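Local coordinates for protein membrane-anchored mycosin mycp1 (Mycobacterium thermoresistibile, PDB 4HVL) that probably acts as a subtilisin-like serine endopeptidase of the cell membrane and forms an essential component of the ESX-1 (type VII) secretion system, at residues T103-V108 with A314-S319. Sequence-based numbering, arbitrary orientation.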
ATOM      1  N   THR A 103     -11.630   2.367   0.820  1.00 13.33           N
ATOM      2  CA  THR A 103     -12.182   3.532   1.499  1.00 13.33           C
ATOM      3  C   THR A 103     -11.405   3.766   2.795  1.00 13.24           C
ATOM      4  O   THR A 103     -11.067   4.898   3.140  1.00 12.80           O
ATOM      5  CB  THR A 103     -13.675   3.312   1.816  1.00 13.49           C
ATOM      6  OG1 THR A 103     -14.381   3.066   0.584  1.00 13.61           O
ATOM      7  CG2 THR A 103     -14.252   4.535   2.495  1.00 13.64           C
ATOM      8  N   LEU A 104     -11.114   2.680   3.494  1.00 13.68           N
ATOM      9  CA  LEU A 104     -10.418   2.754   4.800  1.00 14.04           C
ATOM     10  C   LEU A 104      -8.964   3.160   4.609  1.00 14.23           C
ATOM     11  O   LEU A 104      -8.471   4.008   5.320  1.00 14.35           O
ATOM     12  CB  LEU A 104     -10.537   1.440   5.569  1.00 14.21           C
ATOM     13  CG  LEU A 104     -11.895   1.152   6.230  1.00 14.53           C
ATOM     14  CD1 LEU A 104     -13.035   0.996   5.232  1.00 14.81           C
ATOM     15  CD2 LEU A 104     -11.815  -0.093   7.096  1.00 15.00           C
ATOM     16  N   THR A 105      -8.280   2.556   3.645  1.00 14.51           N
ATOM     17  CA  THR A 105      -6.921   2.985   3.280  1.00 14.69           C
ATOM     18  C   THR A 105      -6.833   4.495   3.025  1.00 14.70           C
ATOM     19  O   THR A 105      -6.018   5.198   3.636  1.00 14.22           O
ATOM     20  CB  THR A 105      -6.457   2.249   2.020  1.00 14.84           C
ATOM     21  OG1 THR A 105      -6.617   0.853   2.238  1.00 15.06           O
ATOM     22  CG2 THR A 105      -4.997   2.544   1.705  1.00 14.96           C
ATOM     23  N   ALA A 106      -7.702   4.979   2.139  1.00 14.45           N
ATOM     24  CA  ALA A 106      -7.737   6.400   1.804  1.00 14.77           C
ATOM     25  C   ALA A 106      -7.971   7.260   3.044  1.00 14.59           C
ATOM     26  O   ALA A 106      -7.347   8.335   3.176  1.00 14.53           O
ATOM     27  CB  ALA A 106      -8.792   6.688   0.732  1.00 14.54           C
ATOM     28  N   SER A 107      -8.817   6.775   3.964  1.00 14.54           N
ATOM     29  CA  SER A 107      -9.112   7.530   5.194  1.00 14.80           C
ATOM     30  C   SER A 107      -7.893   7.664   6.100  1.00 14.71           C
ATOM     31  O   SER A 107      -7.711   8.704   6.745  1.00 14.42           O
ATOM     32  CB  SER A 107     -10.287   6.942   5.976  1.00 14.93           C
ATOM     33  OG  SER A 107      -9.922   5.780   6.707  1.00 14.57           O
ATOM     34  N   VAL A 108      -7.062   6.629   6.140  1.00 14.65           N
ATOM     35  CA  VAL A 108      -5.838   6.651   6.952  1.00 15.09           C
ATOM     36  C   VAL A 108      -4.822   7.666   6.384  1.00 15.41           C
ATOM     37  O   VAL A 108      -4.205   8.432   7.134  1.00 16.01           O
ATOM     38  CB  VAL A 108      -5.232   5.220   7.102  1.00 15.06           C
ATOM     39  CG1 VAL A 108      -3.822   5.267   7.653  1.00 15.13           C
ATOM     40  CG2 VAL A 108      -6.093   4.361   8.012  1.00 15.26           C
ATOM     41  N   ALA A 314      -0.162  -0.087   6.966  1.00 15.07           N
ATOM     42  CA  ALA A 314       1.210   0.359   7.138  1.00 15.11           C
ATOM     43  C   ALA A 314       1.645   1.258   5.970  1.00 15.11           C
ATOM     44  O   ALA A 314       2.176   2.368   6.170  1.00 15.42           O
ATOM     45  CB  ALA A 314       2.144  -0.829   7.272  1.00 15.86           C
ATOM     46  N   ALA A 315       1.390   0.796   4.751  1.00 14.82           N
ATOM     47  CA  ALA A 315       1.726   1.586   3.573  1.00 14.76           C
ATOM     48  C   ALA A 315       0.985   2.906   3.547  1.00 14.22           C
ATOM     49  O   ALA A 315       1.560   3.912   3.160  1.00 13.91           O
ATOM     50  CB  ALA A 315       1.476   0.805   2.292  1.00 15.07           C
ATOM     51  N   ALA A 316      -0.279   2.891   3.975  1.00 14.48           N
ATOM     52  CA  ALA A 316      -1.099   4.107   4.027  1.00 14.59           C
ATOM     53  C   ALA A 316      -0.498   5.143   4.964  1.00 14.58           C
ATOM     54  O   ALA A 316      -0.434   6.316   4.605  1.00 14.57           O
ATOM     55  CB  ALA A 316      -2.555   3.798   4.401  1.00 14.71           C
ATOM     56  N   TYR A 317      -0.049   4.741   6.158  1.00 14.58           N
ATOM     57  CA  TYR A 317       0.615   5.727   7.053  1.00 15.03           C
ATOM     58  C   TYR A 317       1.856   6.359   6.400  1.00 14.85           C
ATOM     59  O   TYR A 317       2.050   7.565   6.503  1.00 14.97           O
ATOM     60  CB  TYR A 317       0.999   5.144   8.424  1.00 15.40           C
ATOM     61  CG  TYR A 317      -0.180   4.890   9.295  1.00 16.10           C
ATOM     62  CD1 TYR A 317      -0.828   5.920   9.927  1.00 16.70           C
ATOM     63  CD2 TYR A 317      -0.662   3.606   9.479  1.00 16.92           C
ATOM     64  CE1 TYR A 317      -1.933   5.686  10.703  1.00 17.43           C
ATOM     65  CE2 TYR A 317      -1.753   3.359  10.271  1.00 17.32           C
ATOM     66  CZ  TYR A 317      -2.381   4.407  10.874  1.00 17.49           C
ATOM     67  OH  TYR A 317      -3.477   4.153  11.639  1.00 19.51           O
ATOM     68  N   VAL A 318       2.666   5.549   5.713  1.00 14.58           N
ATOM     69  CA  VAL A 318       3.892   6.029   5.064  1.00 14.51           C
ATOM     70  C   VAL A 318       3.577   6.956   3.876  1.00 14.80           C
ATOM     71  O   VAL A 318       4.248   7.979   3.711  1.00 15.60           O
ATOM     72  CB  VAL A 318       4.804   4.847   4.622  1.00 14.64           C
ATOM     73  CG1 VAL A 318       6.046   5.322   3.888  1.00 14.82           C
ATOM     74  CG2 VAL A 318       5.218   4.028   5.834  1.00 14.83           C
ATOM     75  N   SER A 319       2.591   6.608   3.054  1.00 14.33           N
ATOM     76  CA  SER A 319       2.122   7.502   1.989  1.00 14.74           C
ATOM     77  C   SER A 319       1.659   8.864   2.520  1.00 14.65           C
ATOM     78  O   SER A 319       1.998   9.895   1.972  1.00 14.55           O
ATOM     79  CB  SER A 319       1.004   6.861   1.182  1.00 14.71           C
ATOM     80  OG  SER A 319       1.515   5.743   0.481  1.00 15.11           O
TER
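With chi1 at 167°, Val-108 swings CG1 to the side opposite its backbone N and out toward helix 311-328, while a chi1 of -71° sets the Tyr-317 ring beside its own backbone N and brings it across that methyl. CG1 sits over the middle of one ring face, 3.6 Å from the centroid of Tyr-317 and almost along the ring normal, a CH-pi contact in which the two side chains cross at about a right angle. The same CG1 also meets Ala-316 CB, 3.8 Å away, so one methyl packs against two consecutive residues. Ala-316 points its CB toward helix 102-110, where Thr-105 CG2 lies 3.8 Å from it and the Thr-105 carbonyl oxygen is equally near. Here the CA atoms of Thr-105 and Ala-316 are 6.0 Å apart, and the axes of the two segments, inclined by 35°, approach to 8.7 Å.

In this subtilisin fold the paired helices are the one that follows His-101 and the one that carries Ser-312 in its first turn, the predicted charge-relay histidine and serine, which bind a zinc ion together here. This buried contact thus joins the helices next to two of the predicted charge-relay residues. Thr-105 adds a link to the third, Asp-70: its OG1 is hydrogen-bonded to Asp-70 OD2 and to His-101 O, while its CG2 faces Ala-316. Beyond the contact, Tyr-317 also packs on Ala-281 and Pro-282 of strand 277-282 and on Val-122, whose backbone is hydrogen-bonded to that of Val-108. Within helix 102-110, Ser-107 OG donates to Leu-104 O at 2.7 Å, an oxygen that also accepts from Val-108 N.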